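Hypothetical conserved protein (Geobacillus kaustophilus, PDB 2YXY) is of unknown function; it belongs to the DUF1811 family and joins two long helices to a small antiparallel sheet, probably related to SH3-like folds. Local coordinates at residues I67-I70 with E76-K79; G90-L93 with E99-L102. All blocks are in the same frame, centred on the assembly; numbering follows the deposited sequence.

How the contacts relate
After the two helices 16-36 and 39-54, the chain enters a four-stranded antiparallel meander, and the two contacts mark its first and last hairpins. Contact 1 closes the loop between strands 67-70 and 76-84. The chain then runs to the end of the second strand, turns back into strand 87-92, and contact 2 closes the loop leading into strand 100-103. The two are in series, neither enclosing nor crossing the other. The middle strands join them: Lys-79 N lies 2.9 Å from Trp-91 O, a probable hydrogen bond, and the Phe-78 ring packs against the backbone of Gly-90 and Trp-91. With the pairing of the two middle strands, they join both outermost strands into one sheet.

Contact 1: residues I67-I70 with E76-K79; sequences IYEI and EYFK
Tyr-68 and Phe-78 form the hydrogen-bonded pair at the heart of this antiparallel hairpin between strand 67-70 and the start of strand 76-84. Tyr-68 N gives to Phe-78 O at 2.7 Å, and Phe-78 N returns a bond of the same length to Tyr-68 O, this one lying in the carbonyl plane. Farther toward the turn, Ile-70 N reaches Glu-76 O at 3.0 Å, but it sits 35° out of the plane of that carbonyl. Alongside these bonds run CA-H...O contacts, the shortest from Tyr-77 CA to Tyr-68 O at 3.0 Å.

Apolar packing adds to the backbone bonds. On the face with Ile-67, Glu-69, Tyr-77 and Lys-79, the CA of Glu-69 stands over the Tyr-77 ring, 4.1 Å from its centroid, a CH-pi contact. Ile-67 CG2, anti to its own nitrogen, meets Tyr-77 CB at 3.7 Å, the two side chains crossing at about a right angle, while its CG1 branch touches the CG of Lys-79. Ile-70 leans toward the second strand and its CG1 meets Phe-78 CB at 3.9 Å, and the Phe-78 ring continues away toward Ala-88 and Leu-107.

Two polar ends find partners outside the hairpin. Tyr-68 OH bonds to His-63 N, and Glu-69 OE1 makes a salt bridge with Arg-108. Thus backbone bonds and hydrocarbon packing hold the two strands together, whereas the phenol and the carboxylate tie this edge of the sheet to chain on either side of it in sequence.

Contact 2: residues G90-L93 with E99-L102; sequences GWRL and EEAL
This is the loop end of the last beta hairpin of the antiparallel meander, where the end of strand 87-92 meets the start of strand 100-103, with Gly-90 paired to Glu-100 and an arginine-glutamate salt bridge beside them. Gly-90 N gives to Glu-100 O at 3.0 Å, and Glu-100 N gives to Gly-90 O at 2.8 Å, nearly in line with that carbonyl. The Gly-90 oxygen also takes a CA-H...O contact from Glu-99. Gly-90 with Glu-100 is the one bridge between these segments, and pairing goes on away from the loop, where Leu-102 bonds to Ala-88; the short strand segments nevertheless run at 91° to each other, and side chains carry the rest.

Arg-92 and Glu-100 reach across the splay. The arginine is extended from CG to NE, and Glu-100, with CG anti to its nitrogen (chi1 164°), stretches out to meet it. The carboxylate comes to the guanidinium edge with the two planes nearly coplanar. NE is shared between OE2 at 3.3 Å and OE1 at 3.4 Å, and NH1 also points to OE1; all three bonds are weak, so charge attraction probably matters more than any single one. A leucine in place of Arg-92 would probably leave the Glu-100 carboxylate without its charged mate in this contact and freer to turn.

Next to the glycine, Trp-91 CE3 meets the CG of Glu-99 at 4.1 Å, the carboxylate of Glu-99 being taken by a salt bridge to Arg-81. Leu-102 CD1 approaches Arg-92 NH1 as the two side chains cross at about a right angle. One water finishes the bridge: it accepts from Arg-92 N at 3.1 Å and donates to Glu-100 OE2 at 3.2 Å.

Contact 1: residues I67-I70 with E76-K79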
# COMPACT_ATOMS: atom_id res chain seq x y z
N ILE A 67 -15.38 3.11 5.40
CA ILE A 67 -15.23 2.07 4.39
C ILE A 67 -14.61 2.74 3.16
O ILE A 67 -15.05 3.82 2.75
CB ILE A 67 -16.61 1.49 4.01
CG1 ILE A 67 -17.37 1.10 5.27
CG2 ILE A 67 -16.44 0.27 3.10
CD1 ILE A 67 -18.86 0.91 5.06
N TYR A 68 -13.60 2.11 2.57
CA TYR A 68 -12.98 2.72 1.40
C TYR A 68 -12.81 1.79 0.20
O TYR A 68 -12.70 0.58 0.35
CB TYR A 68 -11.58 3.28 1.75
CG TYR A 68 -11.52 4.16 2.97
CD1 TYR A 68 -11.53 3.62 4.25
CD2 TYR A 68 -11.49 5.55 2.85
CE1 TYR A 68 -11.51 4.42 5.37
CE2 TYR A 68 -11.48 6.37 3.97
CZ TYR A 68 -11.49 5.80 5.23
OH TYR A 68 -11.50 6.62 6.34
N GLU A 69 -12.77 2.39 -0.99
CA GLU A 69 -12.50 1.62 -2.20
C GLU A 69 -11.03 1.20 -2.06
O GLU A 69 -10.20 1.96 -1.54
CB GLU A 69 -12.57 2.48 -3.45
CG GLU A 69 -13.94 2.87 -3.90
CD GLU A 69 -13.96 3.11 -5.40
OE1 GLU A 69 -13.77 2.13 -6.15
OE2 GLU A 69 -14.16 4.27 -5.81
N ILE A 70 -10.72 0.01 -2.55
CA ILE A 70 -9.35 -0.49 -2.49
C ILE A 70 -8.63 -0.18 -3.79
O ILE A 70 -9.01 -0.67 -4.86
CB ILE A 70 -9.35 -2.00 -2.26
CG1 ILE A 70 -10.05 -2.30 -0.93
CG2 ILE A 70 -7.90 -2.54 -2.32
CD1 ILE A 70 -10.27 -3.79 -0.63
N GLU A 76 -14.21 -3.03 -5.09
CA GLU A 76 -13.95 -3.69 -3.81
C GLU A 76 -13.76 -2.64 -2.72
O GLU A 76 -13.23 -1.56 -2.97
CB GLU A 76 -12.73 -4.59 -3.95
CG GLU A 76 -12.87 -5.48 -5.16
CD GLU A 76 -11.91 -6.63 -5.12
OE1 GLU A 76 -11.91 -7.34 -4.09
OE2 GLU A 76 -11.18 -6.83 -6.11
N TYR A 77 -14.22 -2.96 -1.51
CA TYR A 77 -14.14 -2.00 -0.40
C TYR A 77 -13.56 -2.59 0.85
O TYR A 77 -13.64 -3.80 1.09
CB TYR A 77 -15.54 -1.40 -0.10
CG TYR A 77 -16.03 -0.45 -1.17
CD1 TYR A 77 -16.53 -0.93 -2.39
CD2 TYR A 77 -15.90 0.93 -1.01
CE1 TYR A 77 -16.88 -0.06 -3.42
CE2 TYR A 77 -16.25 1.80 -2.02
CZ TYR A 77 -16.73 1.31 -3.23
OH TYR A 77 -17.05 2.20 -4.25
N PHE A 78 -12.99 -1.72 1.67
CA PHE A 78 -12.36 -2.14 2.91
C PHE A 78 -12.97 -1.36 4.07
O PHE A 78 -13.10 -0.14 4.02
CB PHE A 78 -10.84 -1.87 2.82
CG PHE A 78 -10.03 -2.45 3.93
CD1 PHE A 78 -9.51 -1.63 4.93
CD2 PHE A 78 -9.74 -3.82 3.96
CE1 PHE A 78 -8.70 -2.15 5.92
CE2 PHE A 78 -8.92 -4.36 4.96
CZ PHE A 78 -8.40 -3.52 5.95
N LYS A 79 -13.32 -2.07 5.13
CA LYS A 79 -13.91 -1.44 6.29
C LYS A 79 -12.83 -1.32 7.35
O LYS A 79 -12.33 -2.32 7.83
CB LYS A 79 -15.06 -2.29 6.80
CG LYS A 79 -16.17 -1.50 7.44
CD LYS A 79 -15.70 -0.75 8.65
CE LYS A 79 -16.90 -0.13 9.34
NZ LYS A 79 -17.98 -1.15 9.54

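Contact 2: residues G90-L93 with E99-L102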
# COMPACT_ATOMS: atom_id res chain seq x y z
N GLY A 90 -8.54 -3.94 9.20
CA GLY A 90 -9.96 -4.03 8.92
C GLY A 90 -10.22 -5.26 8.08
O GLY A 90 -9.50 -6.25 8.17
N TRP A 91 -11.24 -5.20 7.23
CA TRP A 91 -11.56 -6.34 6.39
C TRP A 91 -12.25 -5.96 5.09
O TRP A 91 -12.95 -4.94 5.03
CB TRP A 91 -12.44 -7.32 7.19
CG TRP A 91 -13.41 -6.61 8.08
CD1 TRP A 91 -14.50 -5.88 7.69
CD2 TRP A 91 -13.34 -6.49 9.51
NE1 TRP A 91 -15.10 -5.30 8.78
CE2 TRP A 91 -14.41 -5.65 9.91
CE3 TRP A 91 -12.47 -7.00 10.49
CZ2 TRP A 91 -14.63 -5.31 11.25
CZ3 TRP A 91 -12.70 -6.66 11.83
CH2 TRP A 91 -13.77 -5.82 12.20
N ARG A 92 -12.04 -6.77 4.06
CA ARG A 92 -12.66 -6.52 2.76
C ARG A 92 -14.11 -6.99 2.85
O ARG A 92 -14.38 -8.07 3.35
CB ARG A 92 -11.95 -7.31 1.66
CG ARG A 92 -10.49 -6.93 1.47
CD ARG A 92 -9.74 -8.02 0.70
NE ARG A 92 -8.31 -7.73 0.54
CZ ARG A 92 -7.79 -7.10 -0.51
NH1 ARG A 92 -6.48 -6.88 -0.57
NH2 ARG A 92 -8.56 -6.69 -1.50
N LEU A 93 -15.04 -6.18 2.36
CA LEU A 93 -16.44 -6.56 2.41
C LEU A 93 -16.76 -7.80 1.56
O LEU A 93 -17.34 -8.77 2.06
CB LEU A 93 -17.31 -5.38 1.98
CG LEU A 93 -17.09 -4.13 2.84
CD1 LEU A 93 -18.00 -3.01 2.40
CD2 LEU A 93 -17.33 -4.47 4.31
N GLU A 99 -9.67 -10.41 9.68
CA GLU A 99 -8.99 -9.12 9.78
C GLU A 99 -7.73 -9.14 8.94
O GLU A 99 -7.14 -10.20 8.70
CB GLU A 99 -8.63 -8.78 11.23
CG GLU A 99 -8.50 -7.28 11.43
CD GLU A 99 -7.92 -6.90 12.77
OE1 GLU A 99 -8.03 -5.71 13.14
OE2 GLU A 99 -7.35 -7.77 13.45
N GLU A 100 -7.30 -7.96 8.50
CA GLU A 100 -6.13 -7.84 7.65
C GLU A 100 -5.54 -6.44 7.75
O GLU A 100 -6.28 -5.47 7.89
CB GLU A 100 -6.57 -8.16 6.22
CG GLU A 100 -5.65 -7.76 5.11
CD GLU A 100 -6.33 -7.87 3.76
OE1 GLU A 100 -5.66 -7.64 2.73
OE2 GLU A 100 -7.55 -8.18 3.74
N ALA A 101 -4.21 -6.34 7.68
CA ALA A 101 -3.52 -5.04 7.75
C ALA A 101 -3.20 -4.58 6.33
O ALA A 101 -2.51 -5.26 5.58
CB ALA A 101 -2.24 -5.17 8.57
N LEU A 102 -3.69 -3.40 5.98
CA LEU A 102 -3.48 -2.87 4.64
C LEU A 102 -2.79 -1.52 4.71
O LEU A 102 -3.16 -0.69 5.54
CB LEU A 102 -4.83 -2.72 3.95
CG LEU A 102 -5.02 -3.16 2.50
CD1 LEU A 102 -4.56 -4.62 2.32
CD2 LEU A 102 -6.49 -3.02 2.11
O HOH W 1 -10.26 -9.11 5.15